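Local coordinates for gram-negative insecticidal protein (Chromobacterium piscinae, PDB 6FBM) that is an insecticidal toxin of the MACPF family with a beta-tripod part, and probably acts on target membranes by forming pores, at residues Y68-F73 against A127-Y132; S123-H128 against R180-A185; W131-P136 against A175-R180; L236-G241 against S260-S265. All blocks are in the same frame, centred on the assembly; numbering follows the deposited sequence.

Contact 1: Y68-F73 against A127-Y132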
loop_
_atom_site.group_PDB
_atom_site.type_symbol
_atom_site.label_atom_id
_atom_site.label_comp_id
_atom_site.label_asym_id
_atom_site.label_seq_id
_atom_site.Cartn_x
_atom_site.Cartn_y
_atom_site.Cartn_z
ATOM N N TYR A 68 2.204 -29.273 10.056
ATOM C CA TYR A 68 1.240 -29.801 11.010
ATOM C C TYR A 68 0.588 -28.598 11.692
ATOM O O TYR A 68 1.097 -28.059 12.654
ATOM C CB TYR A 68 1.846 -30.825 11.995
ATOM C CG TYR A 68 0.832 -31.489 12.933
ATOM C CD1 TYR A 68 -0.561 -31.515 12.634
ATOM C CD2 TYR A 68 1.255 -32.083 14.125
ATOM C CE1 TYR A 68 -1.474 -32.089 13.500
ATOM C CE2 TYR A 68 0.347 -32.665 15.007
ATOM C CZ TYR A 68 -1.016 -32.673 14.690
ATOM O OH TYR A 68 -1.932 -33.251 15.550
ATOM N N PHE A 69 -0.536 -28.147 11.164
ATOM C CA PHE A 69 -1.210 -26.996 11.725
ATOM C C PHE A 69 -1.933 -27.424 13.004
ATOM O O PHE A 69 -3.022 -27.977 12.938
ATOM C CB PHE A 69 -2.181 -26.416 10.687
ATOM C CG PHE A 69 -2.819 -25.123 11.119
ATOM C CD1 PHE A 69 -3.797 -25.115 12.124
ATOM C CD2 PHE A 69 -2.427 -23.891 10.568
ATOM C CE1 PHE A 69 -4.364 -23.924 12.570
ATOM C CE2 PHE A 69 -2.963 -22.705 11.049
ATOM C CZ PHE A 69 -3.946 -22.719 12.031
ATOM N N HIS A 70 -1.303 -27.191 14.149
ATOM C CA HIS A 70 -1.902 -27.551 15.442
ATOM C C HIS A 70 -1.265 -26.807 16.622
ATOM O O HIS A 70 -0.219 -26.170 16.474
ATOM C CB HIS A 70 -1.869 -29.078 15.669
ATOM C CG HIS A 70 -0.559 -29.563 16.174
ATOM N ND1 HIS A 70 0.625 -29.335 15.507
ATOM C CD2 HIS A 70 -0.220 -30.108 17.368
ATOM C CE1 HIS A 70 1.633 -29.812 16.223
ATOM N NE2 HIS A 70 1.148 -30.297 17.354
ATOM N N SER A 71 -1.919 -26.934 17.780
ATOM C CA SER A 71 -1.526 -26.300 19.054
ATOM C C SER A 71 -0.974 -27.329 20.046
ATOM O O SER A 71 -1.658 -28.284 20.380
ATOM C CB SER A 71 -2.722 -25.592 19.680
ATOM O OG SER A 71 -2.965 -24.384 18.998
ATOM N N ASP A 72 0.263 -27.115 20.499
ATOM C CA ASP A 72 0.850 -27.890 21.605
ATOM C C ASP A 72 0.699 -27.025 22.835
ATOM O O ASP A 72 1.080 -25.850 22.855
ATOM C CB ASP A 72 2.331 -28.253 21.365
ATOM C CG ASP A 72 2.508 -29.417 20.354
ATOM O OD1 ASP A 72 1.656 -30.337 20.410
ATOM O OD2 ASP A 72 3.479 -29.418 19.512
ATOM N N PHE A 73 0.132 -27.609 23.880
ATOM C CA PHE A 73 -0.028 -26.943 25.155
ATOM C C PHE A 73 0.926 -27.584 26.157
ATOM O O PHE A 73 0.963 -28.788 26.290
ATOM C CB PHE A 73 -1.463 -27.096 25.605
ATOM C CG PHE A 73 -1.776 -26.340 26.839
ATOM C CD1 PHE A 73 -2.115 -24.994 26.770
ATOM C CD2 PHE A 73 -1.730 -26.977 28.090
ATOM C CE1 PHE A 73 -2.399 -24.286 27.926
ATOM C CE2 PHE A 73 -2.011 -26.277 29.256
ATOM C CZ PHE A 73 -2.337 -24.932 29.173
ATOM N N ALA A 127 1.837 -23.342 21.921
ATOM C CA ALA A 127 2.663 -23.262 20.728
ATOM C C ALA A 127 1.761 -23.527 19.519
ATOM O O ALA A 127 1.124 -24.589 19.428
ATOM C CB ALA A 127 3.794 -24.273 20.800
ATOM N N HIS A 128 1.681 -22.544 18.614
ATOM C CA HIS A 128 0.873 -22.665 17.416
ATOM C C HIS A 128 1.815 -23.059 16.286
ATOM O O HIS A 128 2.383 -22.208 15.626
ATOM C CB HIS A 128 0.153 -21.360 17.151
ATOM C CG HIS A 128 -0.897 -21.039 18.176
ATOM N ND1 HIS A 128 -2.245 -20.970 17.862
ATOM C CD2 HIS A 128 -0.811 -20.827 19.509
ATOM C CE1 HIS A 128 -2.933 -20.706 18.960
ATOM N NE2 HIS A 128 -2.087 -20.611 19.970
ATOM N N VAL A 129 1.979 -24.360 16.089
ATOM C CA VAL A 129 2.920 -24.867 15.105
ATOM C C VAL A 129 2.281 -24.816 13.737
ATOM O O VAL A 129 1.147 -25.244 13.575
ATOM C CB VAL A 129 3.308 -26.340 15.380
ATOM C CG1 VAL A 129 4.311 -26.852 14.336
ATOM C CG2 VAL A 129 3.858 -26.507 16.806
ATOM N N LEU A 130 2.989 -24.255 12.767
ATOM C CA LEU A 130 2.584 -24.351 11.376
ATOM C C LEU A 130 3.345 -25.508 10.711
ATOM O O LEU A 130 2.747 -26.330 10.026
ATOM C CB LEU A 130 2.840 -23.016 10.664
ATOM C CG LEU A 130 2.183 -21.813 11.346
ATOM C CD1 LEU A 130 2.663 -20.535 10.714
ATOM C CD2 LEU A 130 0.664 -21.866 11.324
ATOM N N TRP A 131 4.661 -25.554 10.892
ATOM C CA TRP A 131 5.462 -26.652 10.386
ATOM C C TRP A 131 6.708 -26.859 11.207
ATOM O O TRP A 131 7.066 -26.009 12.027
ATOM C CB TRP A 131 5.852 -26.426 8.921
ATOM C CG TRP A 131 6.431 -25.110 8.668
ATOM C CD1 TRP A 131 7.728 -24.776 8.798
ATOM C CD2 TRP A 131 5.746 -23.948 8.204
ATOM N NE1 TRP A 131 7.923 -23.444 8.413
ATOM C CE2 TRP A 131 6.711 -22.941 8.011
ATOM C CE3 TRP A 131 4.428 -23.689 7.846
ATOM C CZ2 TRP A 131 6.377 -21.663 7.591
ATOM C CZ3 TRP A 131 4.093 -22.435 7.410
ATOM C CH2 TRP A 131 5.058 -21.431 7.285
ATOM N N TYR A 132 7.335 -28.015 11.000
ATOM C CA TYR A 132 8.632 -28.320 11.539
ATOM C C TYR A 132 9.599 -28.288 10.368
ATOM O O TYR A 132 9.246 -28.651 9.245
ATOM C CB TYR A 132 8.640 -29.699 12.204
ATOM C CG TYR A 132 7.592 -29.908 13.290
ATOM C CD1 TYR A 132 7.862 -29.537 14.608
ATOM C CD2 TYR A 132 6.355 -30.511 13.025
ATOM C CE1 TYR A 132 6.931 -29.724 15.633
ATOM C CE2 TYR A 132 5.410 -30.699 14.038
ATOM C CZ TYR A 132 5.694 -30.303 15.351
ATOM O OH TYR A 132 4.778 -30.468 16.407
#
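His70 and Tyr132 meet at the heart of this antiparallel pairing, where strand 64-78 lies beside strand 120-134 in the bent central sheet of the MACPF domain. The two side chains cross at about a right angle: the phenol oxygen lies in the plane of the imidazole at its edge, with Tyr132 OH 3.2 Å from His70 CE1. Asp72 comes tip to tip with the same phenol, and Asp72 OD2 stops 3.5 Å from Tyr132 OH. Val129 lies alongside His70 and also borders the tyrosine, its CG1 over one face of the Tyr132 ring.

What sets the imidazole is its own strand. Its CG sits between the backbone N and the carbonyl carbon (chi1 82°). His70 ND1 gives a bond to Tyr68 O that is nearly straight at the hydrogen (3.2 Å, 173°), though ND1 stands well above the carbonyl plane. This is the firmer bond; NE2 makes a weak one to Asp72 OD1, and Tyr68 CE2 sits over the centre of one imidazole face.

Further out, paired backbone bonds join His70 with Val129 and Asp72 with Ala127. At the other end Tyr68 N bonds to Leu130 O, beside a classic beta bulge in which Leu130 and Trp131 both face Val177. On the opposite side of the sheet Phe69 lies next to Leu130, Phe69 CE2 to Leu130 CD2 3.7 Å. There His128, whose NE2 is bonded to Glu126, carries Ser71 OG above one ring face, 3.7 Å from its ND1.

Contact 2: S123-H128 against R180-A185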
loop_
_atom_site.group_PDB
_atom_site.type_symbol
_atom_site.label_atom_id
_atom_site.label_comp_id
_atom_site.label_asym_id
_atom_site.label_seq_id
_atom_site.Cartn_x
_atom_site.Cartn_y
_atom_site.Cartn_z
ATOM N N SER A 123 5.084 -21.752 33.830
ATOM C CA SER A 123 5.109 -21.335 32.434
ATOM C C SER A 123 4.031 -22.113 31.727
ATOM O O SER A 123 4.112 -23.340 31.635
ATOM C CB SER A 123 6.470 -21.619 31.819
ATOM O OG SER A 123 6.435 -21.535 30.394
ATOM N N THR A 124 3.012 -21.415 31.238
ATOM C CA THR A 124 1.957 -22.040 30.484
ATOM C C THR A 124 2.136 -21.574 29.042
ATOM O O THR A 124 1.919 -20.400 28.750
ATOM C CB THR A 124 0.607 -21.646 31.062
ATOM O OG1 THR A 124 0.479 -22.216 32.369
ATOM C CG2 THR A 124 -0.515 -22.157 30.197
ATOM N N ARG A 125 2.533 -22.511 28.167
ATOM C CA ARG A 125 2.913 -22.205 26.788
ATOM C C ARG A 125 1.964 -22.855 25.807
ATOM O O ARG A 125 1.660 -24.048 25.891
ATOM C CB ARG A 125 4.336 -22.659 26.470
ATOM C CG ARG A 125 5.373 -22.223 27.494
ATOM C CD ARG A 125 6.816 -22.353 26.989
ATOM N NE ARG A 125 7.211 -23.747 26.810
ATOM C CZ ARG A 125 7.527 -24.568 27.815
ATOM N NH1 ARG A 125 7.523 -24.159 29.109
ATOM N NH2 ARG A 125 7.842 -25.828 27.527
ATOM N N GLU A 126 1.470 -22.042 24.884
ATOM C CA GLU A 126 0.645 -22.539 23.821
ATOM C C GLU A 126 1.392 -22.269 22.547
ATOM O O GLU A 126 1.553 -21.115 22.141
ATOM C CB GLU A 126 -0.709 -21.868 23.817
ATOM C CG GLU A 126 -1.634 -22.492 22.805
ATOM C CD GLU A 126 -2.998 -21.902 22.828
ATOM O OE1 GLU A 126 -3.923 -22.708 22.991
ATOM O OE2 GLU A 126 -3.150 -20.674 22.675
ATOM N N ALA A 127 1.837 -23.342 21.921
ATOM C CA ALA A 127 2.663 -23.262 20.728
ATOM C C ALA A 127 1.761 -23.527 19.519
ATOM O O ALA A 127 1.124 -24.589 19.428
ATOM C CB ALA A 127 3.794 -24.273 20.800
ATOM N N HIS A 128 1.681 -22.544 18.614
ATOM C CA HIS A 128 0.873 -22.665 17.416
ATOM C C HIS A 128 1.815 -23.059 16.286
ATOM O O HIS A 128 2.383 -22.208 15.626
ATOM C CB HIS A 128 0.153 -21.360 17.151
ATOM C CG HIS A 128 -0.897 -21.039 18.176
ATOM N ND1 HIS A 128 -2.245 -20.970 17.862
ATOM C CD2 HIS A 128 -0.811 -20.827 19.509
ATOM C CE1 HIS A 128 -2.933 -20.706 18.960
ATOM N NE2 HIS A 128 -2.087 -20.611 19.970
ATOM N N ARG A 180 4.285 -18.733 19.452
ATOM C CA ARG A 180 4.121 -19.305 20.790
ATOM C C ARG A 180 3.726 -18.200 21.739
ATOM O O ARG A 180 4.291 -17.102 21.653
ATOM C CB ARG A 180 5.454 -19.847 21.268
ATOM C CG ARG A 180 5.384 -20.676 22.529
ATOM C CD ARG A 180 6.732 -21.307 22.865
ATOM N NE ARG A 180 7.528 -20.410 23.691
ATOM C CZ ARG A 180 8.738 -19.920 23.431
ATOM N NH1 ARG A 180 9.408 -20.183 22.322
ATOM N NH2 ARG A 180 9.304 -19.134 24.332
ATOM N N LEU A 181 2.815 -18.485 22.669
ATOM C CA LEU A 181 2.586 -17.584 23.791
ATOM C C LEU A 181 3.021 -18.263 25.069
ATOM O O LEU A 181 2.725 -19.434 25.272
ATOM C CB LEU A 181 1.121 -17.204 23.881
ATOM C CG LEU A 181 0.585 -16.375 22.715
ATOM C CD1 LEU A 181 -0.860 -16.022 22.997
ATOM C CD2 LEU A 181 1.401 -15.113 22.466
ATOM N N ASP A 182 3.733 -17.505 25.908
ATOM C CA ASP A 182 4.195 -17.926 27.222
ATOM C C ASP A 182 3.472 -17.108 28.254
ATOM O O ASP A 182 3.714 -15.910 28.384
ATOM C CB ASP A 182 5.666 -17.644 27.375
ATOM C CG ASP A 182 6.520 -18.579 26.560
ATOM O OD1 ASP A 182 5.971 -19.508 25.982
ATOM O OD2 ASP A 182 7.745 -18.377 26.464
ATOM N N TYR A 183 2.553 -17.742 28.979
ATOM C CA TYR A 183 1.823 -17.106 30.055
ATOM C C TYR A 183 2.535 -17.555 31.291
ATOM O O TYR A 183 2.349 -18.684 31.752
ATOM C CB TYR A 183 0.384 -17.598 30.006
ATOM C CG TYR A 183 -0.587 -16.981 30.992
ATOM C CD1 TYR A 183 -1.032 -15.682 30.842
ATOM C CD2 TYR A 183 -1.131 -17.743 32.001
ATOM C CE1 TYR A 183 -1.941 -15.153 31.729
ATOM C CE2 TYR A 183 -2.061 -17.216 32.872
ATOM C CZ TYR A 183 -2.466 -15.925 32.731
ATOM O OH TYR A 183 -3.386 -15.417 33.601
ATOM N N SER A 184 3.391 -16.691 31.813
ATOM C CA SER A 184 4.244 -17.072 32.949
ATOM C C SER A 184 3.790 -16.391 34.236
ATOM O O SER A 184 3.502 -15.181 34.245
ATOM C CB SER A 184 5.715 -16.770 32.647
ATOM O OG SER A 184 5.945 -15.384 32.605
ATOM N N ALA A 185 3.736 -17.164 35.325
ATOM C CA ALA A 185 3.184 -16.646 36.578
ATOM C C ALA A 185 4.074 -16.985 37.751
ATOM O O ALA A 185 4.493 -18.153 37.931
ATOM C CB ALA A 185 1.765 -17.154 36.815
HETATM O O HOH W 1 1.360 -19.897 33.917
#
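Arg125 and Asp182 lie side by side across a regular antiparallel pair, strands 120-134 and 179-187, the middle of the MACPF sheet. Their flat groups stand almost perpendicular, 86° apart, and Asp182 OD1 sits near the guanidinium plane of Arg125 at its edge. The touching is done by the aliphatic part: Arg125 CD is 3.1 Å from Asp182 OD1, whereas NE is too far for a salt bridge. Ser123 fills another edge of that guanidinium, taking a bond from Arg125 NH1 on its OG (3.1 Å). The charge of Arg125 is met by Asp76 on strand 64-78, and Tyr29 adds a cation-pi contact.

The carboxylate belongs to Arg180. Its chain bends at chi3 (89°), which places NE; the guanidinium grips Asp182 of its own strand side-on, NE to OD1 and NH2 to OD2, the latter at 2.7 Å. Both oxygens are met on their syn sides. The two arginines come near each other, and Asp182 beside them, with Asp76 beyond, would be expected to ease the repulsion.

The other side of the sheet carries Glu126, Leu181, Thr124 and Tyr183. Tyr183 CB touches Thr124 O at 3.4 Å; Thr124 CB lies near the ring plane beyond the edge, and the ring leads away to Ser205, which its hydroxyl bonds. Glu126 OE2 receives His128 NE2 from above the carboxylate plane and also bonds Tyr206. Thr124 OG1, hydrogen-bonded to Gln75 NE2, also has a water at 2.9 Å, which donates to Tyr183 O at 2.7 Å.

Contact 3: W131-P136 against A175-R180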
loop_
_atom_site.group_PDB
_atom_site.type_symbol
_atom_site.label_atom_id
_atom_site.label_comp_id
_atom_site.label_asym_id
_atom_site.label_seq_id
_atom_site.Cartn_x
_atom_site.Cartn_y
_atom_site.Cartn_z
ATOM N N TRP A 131 4.661 -25.554 10.892
ATOM C CA TRP A 131 5.462 -26.652 10.386
ATOM C C TRP A 131 6.708 -26.859 11.207
ATOM O O TRP A 131 7.066 -26.009 12.027
ATOM C CB TRP A 131 5.852 -26.426 8.921
ATOM C CG TRP A 131 6.431 -25.110 8.668
ATOM C CD1 TRP A 131 7.728 -24.776 8.798
ATOM C CD2 TRP A 131 5.746 -23.948 8.204
ATOM N NE1 TRP A 131 7.923 -23.444 8.413
ATOM C CE2 TRP A 131 6.711 -22.941 8.011
ATOM C CE3 TRP A 131 4.428 -23.689 7.846
ATOM C CZ2 TRP A 131 6.377 -21.663 7.591
ATOM C CZ3 TRP A 131 4.093 -22.435 7.410
ATOM C CH2 TRP A 131 5.058 -21.431 7.285
ATOM N N TYR A 132 7.335 -28.015 11.000
ATOM C CA TYR A 132 8.632 -28.320 11.539
ATOM C C TYR A 132 9.599 -28.288 10.368
ATOM O O TYR A 132 9.246 -28.651 9.245
ATOM C CB TYR A 132 8.640 -29.699 12.204
ATOM C CG TYR A 132 7.592 -29.908 13.290
ATOM C CD1 TYR A 132 7.862 -29.537 14.608
ATOM C CD2 TYR A 132 6.355 -30.511 13.025
ATOM C CE1 TYR A 132 6.931 -29.724 15.633
ATOM C CE2 TYR A 132 5.410 -30.699 14.038
ATOM C CZ TYR A 132 5.694 -30.303 15.351
ATOM O OH TYR A 132 4.778 -30.468 16.407
ATOM N N ILE A 133 10.805 -27.812 10.623
ATOM C CA ILE A 133 11.895 -27.942 9.671
ATOM C C ILE A 133 12.917 -28.792 10.398
ATOM O O ILE A 133 13.115 -28.626 11.612
ATOM C CB ILE A 133 12.534 -26.608 9.255
ATOM C CG1 ILE A 133 11.455 -25.547 8.991
ATOM C CG2 ILE A 133 13.419 -26.826 8.044
ATOM C CD1 ILE A 133 11.981 -24.171 8.697
ATOM N N SER A 134 13.531 -29.724 9.678
ATOM C CA SER A 134 14.549 -30.584 10.271
ATOM C C SER A 134 15.699 -30.764 9.307
ATOM O O SER A 134 15.525 -30.710 8.098
ATOM C CB SER A 134 13.955 -31.926 10.662
ATOM O OG SER A 134 13.384 -32.559 9.529
ATOM N N LEU A 135 16.881 -30.910 9.887
ATOM C CA LEU A 135 18.116 -31.108 9.150
ATOM C C LEU A 135 18.492 -32.589 9.108
ATOM O O LEU A 135 17.944 -33.406 9.867
ATOM C CB LEU A 135 19.249 -30.352 9.842
ATOM C CG LEU A 135 19.073 -28.834 9.922
ATOM C CD1 LEU A 135 20.311 -28.219 10.537
ATOM C CD2 LEU A 135 18.831 -28.224 8.551
ATOM N N PRO A 136 19.459 -32.935 8.241
ATOM C CA PRO A 136 20.093 -34.234 8.315
ATOM C C PRO A 136 20.803 -34.472 9.657
ATOM O O PRO A 136 21.044 -33.537 10.448
ATOM C CB PRO A 136 21.139 -34.160 7.193
ATOM C CG PRO A 136 20.600 -33.211 6.226
ATOM C CD PRO A 136 20.035 -32.150 7.137
ATOM N N ALA A 175 13.167 -27.626 14.360
ATOM C CA ALA A 175 12.401 -26.590 15.052
ATOM C C ALA A 175 10.964 -26.515 14.578
ATOM O O ALA A 175 10.660 -26.733 13.398
ATOM C CB ALA A 175 13.065 -25.242 14.841
ATOM N N ALA A 176 10.104 -26.172 15.527
ATOM C CA ALA A 176 8.735 -25.840 15.234
ATOM C C ALA A 176 8.688 -24.387 14.797
ATOM O O ALA A 176 9.295 -23.530 15.413
ATOM C CB ALA A 176 7.886 -26.054 16.464
ATOM N N VAL A 177 7.936 -24.135 13.733
ATOM C CA VAL A 177 7.755 -22.801 13.228
ATOM C C VAL A 177 6.294 -22.380 13.339
ATOM O O VAL A 177 5.387 -23.119 12.998
ATOM C CB VAL A 177 8.231 -22.717 11.769
ATOM C CG1 VAL A 177 8.024 -21.331 11.243
ATOM C CG2 VAL A 177 9.705 -23.102 11.654
ATOM N N GLY A 178 6.083 -21.175 13.840
ATOM C CA GLY A 178 4.775 -20.557 13.978
ATOM C C GLY A 178 4.817 -19.440 14.997
ATOM O O GLY A 178 5.670 -18.563 14.926
ATOM N N GLY A 179 3.905 -19.470 15.965
ATOM C CA GLY A 179 3.995 -18.550 17.102
ATOM C C GLY A 179 3.679 -19.222 18.387
ATOM O O GLY A 179 2.901 -20.165 18.430
ATOM N N ARG A 180 4.285 -18.733 19.452
ATOM C CA ARG A 180 4.121 -19.305 20.790
ATOM C C ARG A 180 3.726 -18.200 21.739
ATOM O O ARG A 180 4.291 -17.102 21.653
ATOM C CB ARG A 180 5.454 -19.847 21.268
ATOM C CG ARG A 180 5.384 -20.676 22.529
ATOM C CD ARG A 180 6.732 -21.307 22.865
ATOM N NE ARG A 180 7.528 -20.410 23.691
ATOM C CZ ARG A 180 8.738 -19.920 23.431
ATOM N NH1 ARG A 180 9.408 -20.183 22.322
ATOM N NH2 ARG A 180 9.304 -19.134 24.332
#
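Val177 packs against one face of the Trp131 indole, and this is where the contact is tight. Its CB stands over the face of the five-membered ring, 3.8 Å from the centroid, a CH-pi arrangement, while Val177 CG1 comes 3.5 Å from Trp131 NE1. The tryptophan CG sits between the backbone N and the carbonyl carbon (chi1 50°). The end of the side chain comes nearer the partner strand, and NE1 bonds to Pro14 O. Ile133 closes the same side, its CD1 3.9 Å from Val177 CG2 and its CG1 at the indole edge.

The sheet's other side is looser and partly open to solvent: Tyr132 merely rests CD1 and CE1 on Ala176. Backbone bonds are firm between Ile133 and Ala175, and Val177 N reaches Trp131 O in 2.7 Å. The return bond, Trp131 N to Val177 O, is weak and long (3.3 Å). Within 175-180 nothing meets Ser134 to Pro136; Leu135 goes on to pair with Ser173, earlier on the same strand. At Gly178 that chain turns a corner.

The Gly178-Gly179 pair is consistent with the double glycine that ends the MACPF signature, and the corner is the bend characteristic of that family's central antiparallel sheet.

Contact 4: L236-G241 against S260-S265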
loop_
_atom_site.group_PDB
_atom_site.type_symbol
_atom_site.label_atom_id
_atom_site.label_comp_id
_atom_site.label_asym_id
_atom_site.label_seq_id
_atom_site.Cartn_x
_atom_site.Cartn_y
_atom_site.Cartn_z
ATOM N N LEU A 236 2.955 -12.148 29.687
ATOM C CA LEU A 236 2.659 -12.813 28.429
ATOM C C LEU A 236 3.757 -12.444 27.420
ATOM O O LEU A 236 3.901 -11.280 27.080
ATOM C CB LEU A 236 1.297 -12.372 27.914
ATOM C CG LEU A 236 0.794 -13.122 26.687
ATOM C CD1 LEU A 236 0.649 -14.605 26.955
ATOM C CD2 LEU A 236 -0.552 -12.541 26.292
ATOM N N THR A 237 4.534 -13.433 26.975
ATOM C CA THR A 237 5.587 -13.226 25.992
ATOM C C THR A 237 5.285 -14.033 24.727
ATOM O O THR A 237 4.940 -15.220 24.792
ATOM C CB THR A 237 6.945 -13.644 26.559
ATOM O OG1 THR A 237 7.178 -12.921 27.759
ATOM C CG2 THR A 237 8.080 -13.279 25.621
ATOM N N ALA A 238 5.423 -13.375 23.580
ATOM C CA ALA A 238 5.122 -13.987 22.299
ATOM C C ALA A 238 6.437 -14.262 21.578
ATOM O O ALA A 238 7.280 -13.386 21.490
ATOM C CB ALA A 238 4.240 -13.072 21.475
ATOM N N THR A 239 6.604 -15.467 21.080
ATOM C CA THR A 239 7.711 -15.760 20.179
ATOM C C THR A 239 7.075 -16.069 18.849
ATOM O O THR A 239 6.370 -17.061 18.728
ATOM C CB THR A 239 8.544 -16.954 20.656
ATOM O OG1 THR A 239 8.981 -16.694 21.975
ATOM C CG2 THR A 239 9.746 -17.129 19.805
ATOM N N GLY A 240 7.318 -15.197 17.874
ATOM C CA GLY A 240 6.711 -15.291 16.561
ATOM C C GLY A 240 5.342 -14.654 16.637
ATOM O O GLY A 240 4.854 -14.350 17.705
ATOM N N GLY A 241 4.719 -14.461 15.495
ATOM C CA GLY A 241 3.432 -13.775 15.445
ATOM C C GLY A 241 3.588 -12.277 15.364
ATOM O O GLY A 241 4.694 -11.730 15.468
ATOM N N SER A 260 -6.988 -13.422 18.674
ATOM C CA SER A 260 -7.362 -13.974 17.374
ATOM C C SER A 260 -6.628 -13.245 16.241
ATOM O O SER A 260 -6.351 -13.852 15.210
ATOM C CB SER A 260 -8.871 -13.955 17.137
ATOM O OG SER A 260 -9.233 -12.633 16.884
ATOM N N GLN A 261 -6.297 -11.970 16.430
ATOM C CA GLN A 261 -5.467 -11.268 15.449
ATOM C C GLN A 261 -4.047 -11.830 15.390
ATOM O O GLN A 261 -3.491 -11.988 14.314
ATOM C CB GLN A 261 -5.393 -9.763 15.743
ATOM C CG GLN A 261 -6.556 -8.937 15.242
ATOM C CD GLN A 261 -6.445 -7.486 15.688
ATOM O OE1 GLN A 261 -5.366 -6.900 15.706
ATOM N NE2 GLN A 261 -7.587 -6.893 16.019
ATOM N N TRP A 262 -3.464 -12.091 16.557
ATOM C CA TRP A 262 -2.152 -12.723 16.666
ATOM C C TRP A 262 -2.199 -14.130 16.055
ATOM O O TRP A 262 -1.367 -14.470 15.253
ATOM C CB TRP A 262 -1.689 -12.738 18.131
ATOM C CG TRP A 262 -0.402 -13.415 18.357
ATOM C CD1 TRP A 262 0.832 -12.839 18.343
ATOM C CD2 TRP A 262 -0.212 -14.782 18.652
ATOM N NE1 TRP A 262 1.789 -13.785 18.610
ATOM C CE2 TRP A 262 1.169 -14.987 18.799
ATOM C CE3 TRP A 262 -1.074 -15.857 18.797
ATOM C CZ2 TRP A 262 1.715 -16.237 19.074
ATOM C CZ3 TRP A 262 -0.523 -17.128 19.085
ATOM C CH2 TRP A 262 0.854 -17.293 19.219
ATOM N N ALA A 263 -3.212 -14.904 16.385
ATOM C CA ALA A 263 -3.364 -16.269 15.856
ATOM C C ALA A 263 -3.511 -16.331 14.348
ATOM O O ALA A 263 -2.857 -17.167 13.707
ATOM C CB ALA A 263 -4.527 -16.987 16.512
ATOM N N GLU A 264 -4.352 -15.474 13.767
ATOM C CA GLU A 264 -4.508 -15.441 12.302
ATOM C C GLU A 264 -3.294 -14.790 11.593
ATOM O O GLU A 264 -3.080 -15.019 10.419
ATOM C CB GLU A 264 -5.847 -14.798 11.890
ATOM C CG GLU A 264 -5.917 -13.267 12.018
ATOM C CD GLU A 264 -7.333 -12.674 11.913
ATOM O OE1 GLU A 264 -7.580 -11.627 12.577
ATOM O OE2 GLU A 264 -8.179 -13.259 11.179
ATOM N N SER A 265 -2.500 -13.998 12.308
ATOM C CA SER A 265 -1.278 -13.418 11.763
ATOM C C SER A 265 -0.109 -14.411 11.614
ATOM O O SER A 265 0.891 -14.089 10.987
ATOM C CB SER A 265 -0.777 -12.262 12.646
ATOM O OG SER A 265 0.070 -12.712 13.723
#
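Trp262 reaches from helix 255-269 to the end of strand 232-239, and its indole carries most of this contact. From the helix the CB heads toward the strand, and CG is anti to the backbone N and beside the carbonyl carbon (chi1 177°). CD1 comes first, 4.0 Å from Gly241 CA. NE1 is the busiest atom: it has Gly241 CA at 3.6 Å and Ala238 CB at 3.8 Å, and it donates to Gly240 O at 3.2 Å. That bond falls on a lone pair in the carbonyl plane, but it is bent at the hydrogen (142°), with the oxygen tilted 22° from the indole plane. CE2 and CZ2 then pass the same oxygen, each 3.9 Å away. CZ2 also meets Leu181, CH2 meets Gly179, and CZ3 faces His128, whose ring and the indole meet edge-to-face.

Gly240 and Gly241 both have positive phi, and Gly241, without a side chain, lets its alpha carbon lie close against the indole. One helical turn further on, Ser265 supports the same loop. Its OG is 3.9 Å from Gly241 C, donates to Trp262 O (2.7 Å) and is also bonded to Lys242 N, linking the helix backbone to the chain just after the glycines. Gly241 makes a further backbone bond with Tyr269.

Trp262 is one of several residues of helix 255-269 packed on the sheet; here it meets the end of strand 232-239 and the glycine turn that follows, within the bent sheet and flanking helices that define the MACPF fold.

Overall arrangement
All four contacts lie in the MACPF domain, on one side of the chain's centre. Strand 120-134 runs through contacts 1, 2 and 3: strand 64-78 flanks it on contact 1, strand 179-187 pairs with it before the bend (contact 2), and strand 170-177 after it (contact 3). Contact 3 is nested in the loop that contact 2 closes, and contact 4 follows in sequence, adding strand 232-239 and helix 255-269. The centres of contacts 1 and 3 are about 9 Å apart, those of contacts 2 and 3 about 17 Å. Helix 255-269 packs near the bend, against residues of all three other contacts; in MACPF relatives such a bent sheet opens during pore formation, probably also here.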